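Local coordinates for protein putative ATP binding component of ABC-transporter (Escherichia coli, PDB 2R5O) that probably recognises the O-antigen polysaccharide that a bacterial ABC transporter exports, as the carbohydrate-binding C-terminal domain of its ATP-binding component Wzt, at residues A[21-26]-A[122-126]; A[82-87]-A[115-120]; A[137-143]-A[162-168]. All coordinates share one frame; numbering follows the deposited sequence. Where two conformers were deposited one is given.

Contact 1 of 3, residues A[21-26]-A[122-126]; sequences MSLDEI and DVRVF
An apolar surface contact, with no hydrogen bond across it, lays the irregular 21-26 segment, the first modelled residues of the chain, against the start of strand 123-131. Val123 is central to it. Its CB and both of its methyls gather round the carbonyl oxygen of Leu23, with Val123 CB 3.4 Å from Leu23 O. Each methyl then finds a neighbour: Val123 CG2 meets Ile26 CG2 at 3.8 Å, the two side chains crossing at about a right angle, while Val123 CG1 lies 4.0 Å from Leu23 CD2. That same leucine methyl reaches on to Val125, where Leu23 CD2 and Val125 CG2 are 3.8 Å apart. One branch of Leu23 thus spans two valines that project from the same face of the strand. A beta-branched residue suits each of these places, because it favours the extended backbone and offers two methyls close to the main chain.

The strand forms an edge of the four-stranded antiparallel sheet in this immunoglobulin-fold domain, and the 21-26 segment crosses its outward face through a type I beta turn from Ser22 to Glu25. The turn's own backbone bond is weak; from strand 71-80, Lys77 binds the carbonyl oxygens of both Ser22 and Glu25 through its NZ. Met21 ends the row. A bend at its last torsion (chi3 -69°) carries the methyl round to Val125, with Met21 CE 3.8 Å from Val125 CG1; a flexible unbranched side chain can bend to bring its methyl there. On the reverse side of the strand, Arg124 makes a salt bridge from NH2 to Asp122 OD2 at 2.8 Å, meeting the carboxylate from above its plane.

Contact 2 of 3, residues A[82-87]-A[115-120]; sequences YDFDCV and NISVSR
Tyr82 and Asp83 pass alongside Arg120 and Ser119 where two antiparallel segments of the immunoglobulin-fold domain come together: 82-87, leading into strand 84-95, and the weakly bonded strand 116-118. The carbonyl oxygen of Tyr82 is buried here without a partner in the model. Asp83 supplies instead a side-chain acceptor, its OD1 taking the backbone N-H of Arg120 at 2.7 Å, nearly along the carboxylate C-O axis. With CG beside its own backbone N (chi1 -64°), the short acid reaches across where the backbones lie close, a task for which aspartate is well suited.

Phe84 pairs with Val118 as an antiparallel hydrogen-bonded pair. The bond from Val118 N to Phe84 O is 3.0 Å long and nearly straight, and a second, from Phe84 N to Val118 O at 3.1 Å, completes the pair. Their side chains run side by side, and Val118 CG2 sits in the plane of the phenyl ring at its edge, 3.9 Å from Phe84 CD2. Ala147 of strand 137-147 also packs on Phe84.

At Asp85 the chain turns a corner and the side chain points away; its carbonyl oxygen receives a weak bond from Asn115 ND2. Cys86 brings its CA against the carbonyl oxygen of Ile116, and the backbone N of Val87 then binds Ile116 O at 2.8 Å. Inward from here the chemistry is apolar: Val87 CG2 meets Ile116 CG2 at 3.6 Å, the side chains crossing at about a right angle, and Val87 CG1 touches Val118 CG2. Beta-branched valine and isoleucine suit these extended segments, their methyls lying near enough to the chain to meet across the pair. A water closes this end, donating to Val87 O at 2.7 Å and accepting from Ile116 N at 2.8 Å.

Contact 3 of 3, residues A[137-143]-A[162-168]; sequences GDYLLSF and DSIILHV
The imidazole of His167 receives Asp138 at its edge: ND1 donates to Asp138 OD1, which lies in the plane of the ring, at 2.7 Å and 173°. Carboxylate and ring planes stand 64° apart, so the hydrogen bond is straight at the histidine yet meets the oxygen from above the carboxylate plane. The acid probably favours a protonated imidazole. The Tyr139 ring lies obliquely against Val168, with its CE2 3.6 Å from Val168 CG2, and its hydroxyl is held by Asn135 O. Phe143 also meets Ile164 obliquely, its CE2 3.5 Å from Ile164 CD1.

These residues sit on the hairpin of strands 137-147 and 153-169, within the immunoglobulin-fold sandwich. Side chains alternate across the sheet: Asp138, Leu140, Ile165 and His167 share one face, and Tyr139, Leu141, Ile164, Leu166 and Val168 the other, from which Leu141 and Leu166 pack on Ile55 and Phe74 of the second sheet. Branched aliphatics fill that interior well; Leu141 and Ile164 lie side by side, pointing the same way, with Leu141 CD2 3.9 Å from Ile164 CD1.

Gly137, at a positive phi (146°), pairs with Val168 at the far end; at its backbone angles a CB would be jammed against the carbonyl oxygen of the preceding residue. At the other, a classic beta bulge places Ser163 and Ile164 both opposite Leu141, whose carbonyl oxygen accepts from Ser163 N at 3.0 Å and from Ile164 N at 3.2 Å. Beyond it Ser142 OG accepts the backbone N-H of Asp162 at 2.8 Å, and a water lies within hydrogen-bonding distance of that hydroxyl, of Leu140 O and of Asp162 OD1.

Contact 3 is the buried one, holding two long strands by backbone bonds interrupted by a bulge and an apolar interior of aliphatic and aromatic side chains; contact 1 lies at the surface and relies on apolar packing alone across its segments, while contact 2, partly buried, mixes a few backbone bonds with a carboxylate and a water. Contacts 1 and 2 touch: Arg124 NH1 probably hydrogen-bonds Ser117 O, and Phe126 packs on Ile116, near Phe184 of the second subunit. Contacts 2 and 3 lie on opposite sides of the chain's centre, about 28 Å apart between centres, yet share a sheet through the neighbouring strands 84-95 and 137-147. The strand of contact 1 belongs to the other sheet.

Contact 1 of 3, residues A[21-26]-A[122-126]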
# COMPACT_ATOMS: atom_id res chain seq x y z
N MET A 21 -0.81 -18.53 22.54
CA MET A 21 0.46 -19.30 22.61
C MET A 21 1.00 -19.33 24.04
O MET A 21 1.16 -18.29 24.67
CB MET A 21 1.51 -18.69 21.67
CG MET A 21 1.12 -18.77 20.20
SD MET A 21 2.37 -18.06 19.11
CE MET A 21 2.22 -16.35 19.53
N SER A 22 1.28 -20.53 24.53
CA SER A 22 1.73 -20.73 25.91
C SER A 22 3.18 -20.29 26.15
O SER A 22 4.10 -20.77 25.50
CB SER A 22 1.59 -22.20 26.30
OG SER A 22 1.87 -22.38 27.68
N LEU A 23 3.37 -19.40 27.13
CA LEU A 23 4.70 -18.96 27.54
C LEU A 23 5.48 -20.05 28.29
O LEU A 23 6.69 -19.95 28.46
CB LEU A 23 4.61 -17.72 28.43
CG LEU A 23 3.95 -16.48 27.82
CD1 LEU A 23 3.86 -15.37 28.86
CD2 LEU A 23 4.72 -16.01 26.59
N ASP A 24 4.77 -21.08 28.76
CA ASP A 24 5.41 -22.17 29.48
C ASP A 24 5.84 -23.34 28.59
O ASP A 24 6.23 -24.40 29.10
CB ASP A 24 4.46 -22.69 30.57
CG ASP A 24 4.09 -21.62 31.60
OD1 ASP A 24 2.91 -21.80 32.27
OD2 ASP A 24 4.95 -20.57 31.72
N GLU A 25 5.77 -23.16 27.27
CA GLU A 25 6.19 -24.17 26.31
C GLU A 25 7.27 -23.60 25.39
O GLU A 25 7.09 -22.50 24.80
CB GLU A 25 4.99 -24.65 25.49
CG GLU A 25 3.93 -25.31 26.36
CD GLU A 25 2.70 -25.78 25.61
OE1 GLU A 25 1.85 -26.45 26.24
OE2 GLU A 25 2.57 -25.49 24.40
N ILE A 26 8.38 -24.33 25.25
CA ILE A 26 9.50 -23.84 24.44
C ILE A 26 9.82 -24.67 23.20
O ILE A 26 10.81 -24.39 22.53
CB ILE A 26 10.80 -23.66 25.28
CG1 ILE A 26 11.33 -25.00 25.80
CG2 ILE A 26 10.55 -22.69 26.44
CD1 ILE A 26 12.78 -24.93 26.23
N ASP A 122 13.86 -16.48 29.11
CA ASP A 122 12.57 -15.83 28.94
C ASP A 122 11.88 -16.28 27.64
O ASP A 122 12.52 -16.51 26.62
CB ASP A 122 12.73 -14.31 28.89
CG ASP A 122 12.93 -13.67 30.25
OD1 ASP A 122 12.91 -14.38 31.28
OD2 ASP A 122 13.09 -12.42 30.24
N VAL A 123 10.55 -16.34 27.71
CA VAL A 123 9.69 -16.61 26.56
C VAL A 123 8.80 -15.39 26.43
O VAL A 123 8.19 -14.96 27.40
CB VAL A 123 8.84 -17.88 26.78
CG1 VAL A 123 7.96 -18.17 25.57
CG2 VAL A 123 9.76 -19.05 27.07
N ARG A 124 8.77 -14.80 25.23
CA ARG A 124 8.01 -13.57 24.99
C ARG A 124 7.21 -13.70 23.71
O ARG A 124 7.64 -14.35 22.77
CB ARG A 124 8.94 -12.37 24.84
CG ARG A 124 9.88 -12.11 25.98
CD ARG A 124 9.18 -11.54 27.18
NE ARG A 124 10.14 -11.32 28.27
CZ ARG A 124 10.81 -10.19 28.49
NH1 ARG A 124 10.66 -9.12 27.70
NH2 ARG A 124 11.65 -10.13 29.51
N VAL A 125 6.08 -13.02 23.67
CA VAL A 125 5.28 -12.91 22.48
C VAL A 125 5.29 -11.45 22.04
O VAL A 125 5.17 -10.52 22.85
CB VAL A 125 3.85 -13.40 22.74
CG1 VAL A 125 2.97 -13.15 21.52
CG2 VAL A 125 3.87 -14.88 23.11
N PHE A 126 5.41 -11.26 20.73
CA PHE A 126 5.40 -9.94 20.10
C PHE A 126 4.34 -9.90 19.04
O PHE A 126 4.17 -10.86 18.30
CB PHE A 126 6.77 -9.68 19.48
CG PHE A 126 7.91 -9.82 20.46
CD1 PHE A 126 8.04 -8.97 21.56
CD2 PHE A 126 8.81 -10.85 20.33
CE1 PHE A 126 9.10 -9.13 22.46
CE2 PHE A 126 9.88 -11.00 21.21
CZ PHE A 126 10.02 -10.14 22.26

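Contact 2 of 3, residues A[82-87]-A[115-120]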
# COMPACT_ATOMS: atom_id res chain seq x y z
N TYR A 82 20.01 -16.19 26.15
CA TYR A 82 20.92 -15.30 26.88
C TYR A 82 20.15 -14.06 27.33
O TYR A 82 19.06 -13.77 26.81
CB TYR A 82 22.08 -14.88 25.98
CG TYR A 82 22.88 -16.04 25.45
CD1 TYR A 82 23.88 -16.61 26.22
CD2 TYR A 82 22.67 -16.56 24.17
CE1 TYR A 82 24.62 -17.68 25.77
CE2 TYR A 82 23.43 -17.64 23.71
CZ TYR A 82 24.40 -18.18 24.50
OH TYR A 82 25.15 -19.24 24.06
N ASP A 83 20.72 -13.30 28.27
CA ASP A 83 20.26 -11.94 28.53
C ASP A 83 20.56 -11.07 27.32
O ASP A 83 21.65 -11.18 26.75
CB ASP A 83 21.02 -11.32 29.71
CG ASP A 83 20.78 -12.03 31.02
OD1 ASP A 83 19.90 -12.90 31.13
OD2 ASP A 83 21.52 -11.70 31.97
N PHE A 84 19.64 -10.17 26.96
CA PHE A 84 19.87 -9.14 25.96
C PHE A 84 19.25 -7.84 26.46
O PHE A 84 18.12 -7.84 26.97
CB PHE A 84 19.20 -9.50 24.63
CG PHE A 84 19.77 -10.72 23.94
CD1 PHE A 84 20.88 -10.61 23.12
CD2 PHE A 84 19.16 -11.96 24.07
CE1 PHE A 84 21.39 -11.73 22.44
CE2 PHE A 84 19.67 -13.07 23.41
CZ PHE A 84 20.77 -12.96 22.61
N ASP A 85 19.95 -6.72 26.25
CA ASP A 85 19.43 -5.40 26.64
C ASP A 85 18.36 -4.83 25.71
O ASP A 85 17.51 -4.05 26.14
CB ASP A 85 20.57 -4.39 26.77
CG ASP A 85 21.56 -4.75 27.87
OD1 ASP A 85 21.16 -5.37 28.88
OD2 ASP A 85 22.75 -4.39 27.71
N CYS A 86 18.41 -5.18 24.42
CA CYS A 86 17.55 -4.58 23.41
C CYS A 86 17.23 -5.55 22.28
O CYS A 86 18.02 -5.71 21.35
CB CYS A 86 18.19 -3.31 22.86
SG CYS A 86 17.18 -2.40 21.64
N VAL A 87 16.10 -6.22 22.38
CA VAL A 87 15.71 -7.21 21.36
C VAL A 87 14.70 -6.53 20.44
O VAL A 87 13.87 -5.72 20.88
CB VAL A 87 15.18 -8.53 21.94
CG1 VAL A 87 16.23 -9.12 22.89
CG2 VAL A 87 13.86 -8.36 22.71
N ASN A 115 11.57 -0.29 23.83
CA ASN A 115 12.87 -0.91 24.12
C ASN A 115 12.63 -2.11 25.00
O ASN A 115 12.12 -1.97 26.10
CB ASN A 115 13.86 0.04 24.80
CG ASN A 115 15.25 -0.57 24.90
OD1 ASN A 115 16.06 -0.42 23.99
ND2 ASN A 115 15.52 -1.31 25.98
N ILE A 116 13.02 -3.28 24.51
CA ILE A 116 12.68 -4.56 25.11
C ILE A 116 13.93 -5.29 25.59
O ILE A 116 14.79 -5.64 24.80
CB ILE A 116 11.93 -5.45 24.09
CG1 ILE A 116 10.78 -4.67 23.41
CG2 ILE A 116 11.40 -6.69 24.78
CD1 ILE A 116 10.29 -5.28 22.13
N SER A 117 14.03 -5.51 26.89
CA SER A 117 15.12 -6.29 27.48
C SER A 117 14.57 -7.64 27.93
O SER A 117 13.41 -7.74 28.33
CB SER A 117 15.77 -5.55 28.64
OG SER A 117 14.80 -5.28 29.62
N VAL A 118 15.41 -8.65 27.87
CA VAL A 118 15.05 -10.01 28.24
C VAL A 118 16.16 -10.64 29.05
O VAL A 118 17.32 -10.21 28.99
CB VAL A 118 14.77 -10.90 27.02
CG1 VAL A 118 13.65 -10.29 26.17
CG2 VAL A 118 16.02 -11.14 26.22
N SER A 119 15.79 -11.66 29.83
CA SER A 119 16.74 -12.49 30.56
C SER A 119 16.81 -13.88 29.94
O SER A 119 15.86 -14.35 29.33
CB SER A 119 16.33 -12.63 32.02
OG SER A 119 16.19 -11.37 32.65
N ARG A 120 17.94 -14.54 30.15
CA ARG A 120 18.14 -15.91 29.74
C ARG A 120 16.96 -16.77 30.18
O ARG A 120 16.55 -16.73 31.36
CB ARG A 120 19.44 -16.43 30.35
CG ARG A 120 19.70 -17.89 30.15
CD ARG A 120 21.17 -18.22 30.46
NE ARG A 120 21.33 -19.50 31.13
CZ ARG A 120 21.20 -20.69 30.54
NH1 ARG A 120 20.89 -20.79 29.25
NH2 ARG A 120 21.38 -21.79 31.25
O HOH W 1 14.06 -3.25 21.87

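Contact 3 of 3, residues A[137-143]-A[162-168]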
# COMPACT_ATOMS: atom_id res chain seq x y z
N GLY A 137 -4.50 -12.02 -3.75
CA GLY A 137 -3.34 -12.78 -4.19
C GLY A 137 -2.61 -13.40 -3.01
O GLY A 137 -3.13 -13.46 -1.92
N ASP A 138 -1.43 -13.93 -3.26
CA ASP A 138 -0.61 -14.64 -2.27
C ASP A 138 0.64 -13.82 -1.97
O ASP A 138 1.24 -13.22 -2.89
CB ASP A 138 -0.19 -16.01 -2.82
CG ASP A 138 -1.33 -17.02 -2.88
OD1 ASP A 138 -2.40 -16.77 -2.30
OD2 ASP A 138 -1.13 -18.07 -3.52
N TYR A 139 1.04 -13.81 -0.71
CA TYR A 139 2.17 -13.02 -0.26
C TYR A 139 3.00 -13.88 0.71
O TYR A 139 2.52 -14.86 1.29
CB TYR A 139 1.67 -11.74 0.42
CG TYR A 139 0.80 -10.92 -0.51
CD1 TYR A 139 1.35 -10.03 -1.43
CD2 TYR A 139 -0.58 -11.09 -0.53
CE1 TYR A 139 0.58 -9.31 -2.29
CE2 TYR A 139 -1.38 -10.36 -1.39
CZ TYR A 139 -0.79 -9.47 -2.28
OH TYR A 139 -1.54 -8.73 -3.16
N LEU A 140 4.24 -13.47 0.89
CA LEU A 140 5.19 -14.16 1.73
C LEU A 140 5.54 -13.34 2.93
O LEU A 140 5.96 -12.17 2.80
CB LEU A 140 6.47 -14.46 0.96
CG LEU A 140 6.32 -15.27 -0.33
CD1 LEU A 140 7.62 -15.42 -1.06
CD2 LEU A 140 5.69 -16.63 -0.05
N LEU A 141 5.37 -13.92 4.11
CA LEU A 141 5.64 -13.27 5.39
C LEU A 141 6.89 -13.87 6.01
O LEU A 141 7.11 -15.08 5.99
CB LEU A 141 4.45 -13.47 6.34
CG LEU A 141 4.58 -12.99 7.78
CD1 LEU A 141 4.71 -11.50 7.88
CD2 LEU A 141 3.38 -13.50 8.59
N SER A 142 7.70 -12.99 6.61
CA SER A 142 8.86 -13.35 7.43
C SER A 142 8.70 -12.79 8.84
O SER A 142 8.22 -11.68 9.01
CB SER A 142 10.13 -12.68 6.86
OG SER A 142 10.33 -13.01 5.50
N PHE A 143 9.13 -13.57 9.84
CA PHE A 143 9.28 -13.11 11.20
C PHE A 143 10.75 -13.22 11.56
O PHE A 143 11.38 -14.25 11.25
CB PHE A 143 8.51 -13.97 12.19
CG PHE A 143 7.02 -13.74 12.27
CD1 PHE A 143 6.51 -12.55 12.72
CD2 PHE A 143 6.13 -14.75 11.97
CE1 PHE A 143 5.17 -12.39 12.92
CE2 PHE A 143 4.77 -14.58 12.12
CZ PHE A 143 4.29 -13.39 12.60
N ASP A 162 10.61 -15.67 4.52
CA ASP A 162 9.63 -16.20 3.58
C ASP A 162 9.08 -17.52 4.10
O ASP A 162 8.98 -18.52 3.39
CB ASP A 162 10.22 -16.39 2.19
CG ASP A 162 10.45 -15.08 1.43
OD1 ASP A 162 9.93 -14.04 1.82
OD2 ASP A 162 11.17 -15.16 0.40
N SER A 163 8.69 -17.51 5.38
CA SER A 163 8.32 -18.73 6.07
C SER A 163 6.83 -18.99 6.19
O SER A 163 6.47 -20.09 6.61
CB SER A 163 8.94 -18.73 7.46
OG SER A 163 8.51 -17.59 8.22
N ILE A 164 6.00 -18.03 5.80
CA ILE A 164 4.56 -18.17 5.91
C ILE A 164 3.92 -17.64 4.63
O ILE A 164 4.33 -16.57 4.14
CB ILE A 164 4.02 -17.42 7.16
CG1 ILE A 164 4.61 -18.01 8.47
CG2 ILE A 164 2.49 -17.43 7.19
CD1 ILE A 164 4.54 -17.05 9.65
N ILE A 165 2.95 -18.37 4.08
CA ILE A 165 2.18 -17.88 2.93
C ILE A 165 0.89 -17.26 3.45
O ILE A 165 0.20 -17.83 4.31
CB ILE A 165 1.97 -18.95 1.83
CG1 ILE A 165 1.27 -18.33 0.62
CG2 ILE A 165 1.22 -20.16 2.36
CD1 ILE A 165 1.42 -19.14 -0.65
N LEU A 166 0.58 -16.07 2.94
CA LEU A 166 -0.66 -15.36 3.22
C LEU A 166 -1.50 -15.29 1.95
O LEU A 166 -1.00 -14.99 0.88
CB LEU A 166 -0.37 -13.92 3.64
CG LEU A 166 0.57 -13.71 4.84
CD1 LEU A 166 0.76 -12.24 5.14
CD2 LEU A 166 0.09 -14.43 6.08
N HIS A 167 -2.79 -15.53 2.10
CA HIS A 167 -3.77 -15.40 1.01
C HIS A 167 -4.63 -14.22 1.32
O HIS A 167 -5.14 -14.14 2.45
CB HIS A 167 -4.64 -16.66 0.90
CG HIS A 167 -3.86 -17.93 0.87
ND1 HIS A 167 -3.02 -18.27 -0.18
CD2 HIS A 167 -3.78 -18.96 1.75
CE1 HIS A 167 -2.47 -19.44 0.07
NE2 HIS A 167 -2.91 -19.88 1.23
N VAL A 168 -4.82 -13.30 0.37
CA VAL A 168 -5.68 -12.13 0.54
C VAL A 168 -6.84 -12.26 -0.41
O VAL A 168 -6.64 -12.55 -1.59
CB VAL A 168 -4.91 -10.79 0.26
CG1 VAL A 168 -5.85 -9.60 0.31
CG2 VAL A 168 -3.78 -10.61 1.28
O HOH W 2 8.82 -12.05 3.45